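Local coordinates for protein transcriptional regulator, LYSR family (Neisseria meningitidis, PDB 4AB5) that probably binds DNA as a MetR-like activator or repressor of methionine biosynthesis genes, this piece being its regulatory domain, at residues F78-V83 against P214-L219. Residues are numbered along the deposited sequence; the frame is centred on the assembly and turned at random.
Sequences FAYEMV and PGLSEL
Ala79 and Ser217 form a single antiparallel bridge of the hydrogen-bonded kind, tying the loop that follows helix 196-212 to the long strand 72-86. Ala79 N reaches Ser217 O at 2.9 Å, almost straight (172°) and nearly along the C=O axis. The return bond, Ser217 N to Ala79 O, is also 2.9 Å, but its donor stands above the carbonyl plane. With OG between its own N and carbonyl carbon, Ser217 adds a weak bond of 3.4 Å from OG to Ala79 O; the short side chain of Ala79 lets Ser217 lie alongside the strand.

Apolar contact centres on the forked end of Leu216, whose two methyls serve two rings. Leu216 CD1 lies over one face of the Phe78 ring in a CH-pi contact, 3.9 Å from its centroid, while Leu216 CD2 lies 3.5 Å from Tyr80 CD2, at the edge of that ring. Phe78 also packs against Ile205 and Leu216 against Phe210, both of helix 196-212. Leu219 CG touches Ala79 CB.

Gly215 takes a positive phi (81°), which glycine adopts readily, where the loop passes Glu81. One water donates to Pro214 O and, weakly, to Glu81 OE1.

Two backbone bonds thus hold the loop at one point, and Leu216 adds an apolar grip.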
ATOM      1  N   PHE B  78       2.921 -11.758 -18.217  1.00 42.09           N
ATOM      2  CA  PHE B  78       1.533 -11.655 -18.669  1.00 42.06           C
ATOM      3  C   PHE B  78       1.149 -10.237 -19.068  1.00 46.47           C
ATOM      4  O   PHE B  78       1.765  -9.269 -18.611  1.00 45.64           O
ATOM      5  CB  PHE B  78       0.552 -12.153 -17.578  1.00 43.17           C
ATOM      6  CG  PHE B  78       0.925 -11.822 -16.146  1.00 43.26           C
ATOM      7  CD1 PHE B  78       0.812 -10.521 -15.658  1.00 44.33           C
ATOM      8  CD2 PHE B  78       1.381 -12.814 -15.283  1.00 45.25           C
ATOM      9  CE1 PHE B  78       1.159 -10.217 -14.338  1.00 46.04           C
ATOM     10  CE2 PHE B  78       1.722 -12.512 -13.960  1.00 44.85           C
ATOM     11  CZ  PHE B  78       1.616 -11.215 -13.499  1.00 43.75           C
ATOM     12  N   ALA B  79       0.085 -10.126 -19.889  1.00 44.56           N
ATOM     13  CA  ALA B  79      -0.511  -8.861 -20.328  1.00 44.35           C
ATOM     14  C   ALA B  79      -1.922  -8.739 -19.718  1.00 47.26           C
ATOM     15  O   ALA B  79      -2.550  -9.754 -19.396  1.00 46.66           O
ATOM     16  CB  ALA B  79      -0.587  -8.804 -21.849  1.00 46.38           C
ATOM     17  N   TYR B  80      -2.400  -7.500 -19.538  1.00 42.54           N
ATOM     18  CA  TYR B  80      -3.732  -7.203 -18.996  1.00 41.07           C
ATOM     19  C   TYR B  80      -4.210  -5.825 -19.427  1.00 46.52           C
ATOM     20  O   TYR B  80      -3.388  -4.969 -19.770  1.00 46.44           O
ATOM     21  CB  TYR B  80      -3.806  -7.358 -17.455  1.00 39.51           C
ATOM     22  CG  TYR B  80      -2.744  -6.606 -16.677  1.00 38.99           C
ATOM     23  CD1 TYR B  80      -2.863  -5.244 -16.432  1.00 38.72           C
ATOM     24  CD2 TYR B  80      -1.639  -7.269 -16.147  1.00 40.99           C
ATOM     25  CE1 TYR B  80      -1.886  -4.546 -15.724  1.00 39.03           C
ATOM     26  CE2 TYR B  80      -0.674  -6.588 -15.401  1.00 41.09           C
ATOM     27  CZ  TYR B  80      -0.799  -5.223 -15.198  1.00 47.28           C
ATOM     28  OH  TYR B  80       0.145  -4.525 -14.479  1.00 47.90           O
ATOM     29  N   GLU B  81      -5.542  -5.604 -19.382  1.00 43.66           N
ATOM     30  CA  GLU B  81      -6.155  -4.333 -19.743  1.00 44.12           C
ATOM     31  C   GLU B  81      -6.186  -3.323 -18.611  1.00 48.76           C
ATOM     32  O   GLU B  81      -6.499  -3.662 -17.462  1.00 47.28           O
ATOM     33  CB  GLU B  81      -7.539  -4.493 -20.424  1.00 46.43           C
ATOM     34  CG  GLU B  81      -8.635  -5.177 -19.611  1.00 59.38           C
ATOM     35  CD  GLU B  81      -8.682  -6.699 -19.620  1.00 75.77           C
ATOM     36  OE1 GLU B  81      -7.746  -7.331 -19.077  1.00 61.92           O
ATOM     37  OE2 GLU B  81      -9.713  -7.251 -20.070  1.00 64.75           O
HETATM   38  N   MSE B  82      -5.811  -2.084 -18.950  1.00 47.06           N
HETATM   39  CA  MSE B  82      -5.833  -0.918 -18.079  1.00 46.49           C
HETATM   40  C   MSE B  82      -7.211  -0.313 -18.287  1.00 46.56           C
HETATM   41  O   MSE B  82      -7.565   0.073 -19.408  1.00 45.49           O
HETATM   42  CB  MSE B  82      -4.740   0.097 -18.455  1.00 50.38           C
HETATM   43  CG  MSE B  82      -3.334  -0.377 -18.138  1.00 59.91           C
HETATM   44 SE   MSE B  82      -2.955  -0.483 -16.228  1.00 69.25          SE
HETATM   45  CE  MSE B  82      -3.065   1.446 -15.779  1.00 65.42           C
ATOM     46  N   VAL B  83      -8.017  -0.303 -17.228  1.00 41.03           N
ATOM     47  CA  VAL B  83      -9.379   0.218 -17.310  1.00 39.70           C
ATOM     48  C   VAL B  83      -9.472   1.559 -16.617  1.00 42.95           C
ATOM     49  O   VAL B  83      -8.757   1.804 -15.639  1.00 42.15           O
ATOM     50  CB  VAL B  83     -10.470  -0.784 -16.830  1.00 42.72           C
ATOM     51  CG1 VAL B  83     -10.502  -2.034 -17.710  1.00 43.68           C
ATOM     52  CG2 VAL B  83     -10.307  -1.155 -15.353  1.00 41.14           C
ATOM     53  N   PRO B 214      -8.163 -12.198 -12.992  1.00 37.00           N
ATOM     54  CA  PRO B 214      -8.961 -12.325 -14.218  1.00 38.13           C
ATOM     55  C   PRO B 214      -8.498 -11.351 -15.295  1.00 42.58           C
ATOM     56  O   PRO B 214      -7.973 -10.285 -14.972  1.00 41.73           O
ATOM     57  CB  PRO B 214     -10.385 -12.012 -13.744  1.00 39.83           C
ATOM     58  CG  PRO B 214     -10.205 -11.071 -12.615  1.00 42.61           C
ATOM     59  CD  PRO B 214      -8.907 -11.465 -11.942  1.00 37.73           C
ATOM     60  N   GLY B 215      -8.693 -11.731 -16.554  1.00 41.13           N
ATOM     61  CA  GLY B 215      -8.375 -10.891 -17.704  1.00 42.23           C
ATOM     62  C   GLY B 215      -6.925 -10.859 -18.143  1.00 48.05           C
ATOM     63  O   GLY B 215      -6.522  -9.962 -18.897  1.00 49.63           O
ATOM     64  N   LEU B 216      -6.136 -11.833 -17.690  1.00 43.80           N
ATOM     65  CA  LEU B 216      -4.738 -11.928 -18.087  1.00 43.66           C
ATOM     66  C   LEU B 216      -4.624 -12.650 -19.422  1.00 47.00           C
ATOM     67  O   LEU B 216      -5.434 -13.525 -19.731  1.00 46.40           O
ATOM     68  CB  LEU B 216      -3.916 -12.661 -17.026  1.00 43.11           C
ATOM     69  CG  LEU B 216      -3.338 -11.878 -15.854  1.00 46.67           C
ATOM     70  CD1 LEU B 216      -2.393 -12.719 -15.107  1.00 47.46           C
ATOM     71  CD2 LEU B 216      -2.776 -10.560 -16.203  1.00 49.02           C
ATOM     72  N   SER B 217      -3.644 -12.259 -20.224  1.00 44.94           N
ATOM     73  CA  SER B 217      -3.396 -12.886 -21.521  1.00 47.12           C
ATOM     74  C   SER B 217      -1.925 -13.183 -21.655  1.00 53.89           C
ATOM     75  O   SER B 217      -1.099 -12.463 -21.087  1.00 52.27           O
ATOM     76  CB  SER B 217      -3.886 -12.013 -22.673  1.00 50.31           C
ATOM     77  OG  SER B 217      -3.338 -10.709 -22.616  1.00 56.58           O
ATOM     78  N   GLU B 218      -1.605 -14.267 -22.384  1.00 54.73           N
ATOM     79  CA  GLU B 218      -0.240 -14.717 -22.633  1.00 56.36           C
ATOM     80  C   GLU B 218       0.530 -13.662 -23.396  1.00 62.81           C
ATOM     81  O   GLU B 218      -0.025 -13.013 -24.284  1.00 62.43           O
ATOM     82  CB  GLU B 218      -0.234 -16.014 -23.458  1.00 59.63           C
ATOM     83  CG  GLU B 218      -0.935 -17.198 -22.813  1.00 69.93           C
ATOM     84  CD  GLU B 218      -0.888 -18.490 -23.602  1.00 94.90           C
ATOM     85  OE1 GLU B 218      -1.036 -18.453 -24.846  1.00 83.33           O
ATOM     86  OE2 GLU B 218      -0.745 -19.556 -22.963  1.00 97.07           O
ATOM     87  N   LEU B 219       1.809 -13.506 -23.052  1.00 62.30           N
ATOM     88  CA  LEU B 219       2.712 -12.590 -23.726  1.00 64.28           C
ATOM     89  C   LEU B 219       3.694 -13.381 -24.562  1.00 75.76           C
ATOM     90  O   LEU B 219       4.167 -14.442 -24.139  1.00 76.02           O
ATOM     91  CB  LEU B 219       3.492 -11.750 -22.713  1.00 62.51           C
ATOM     92  CG  LEU B 219       3.194 -10.266 -22.637  1.00 65.40           C
ATOM     93  CD1 LEU B 219       4.118  -9.608 -21.664  1.00 64.23           C
ATOM     94  CD2 LEU B 219       3.350  -9.589 -23.984  1.00 68.98           C
TER
HETATM   95  O   HOH W   1      -7.029  -7.899 -15.869  1.00 44.30           O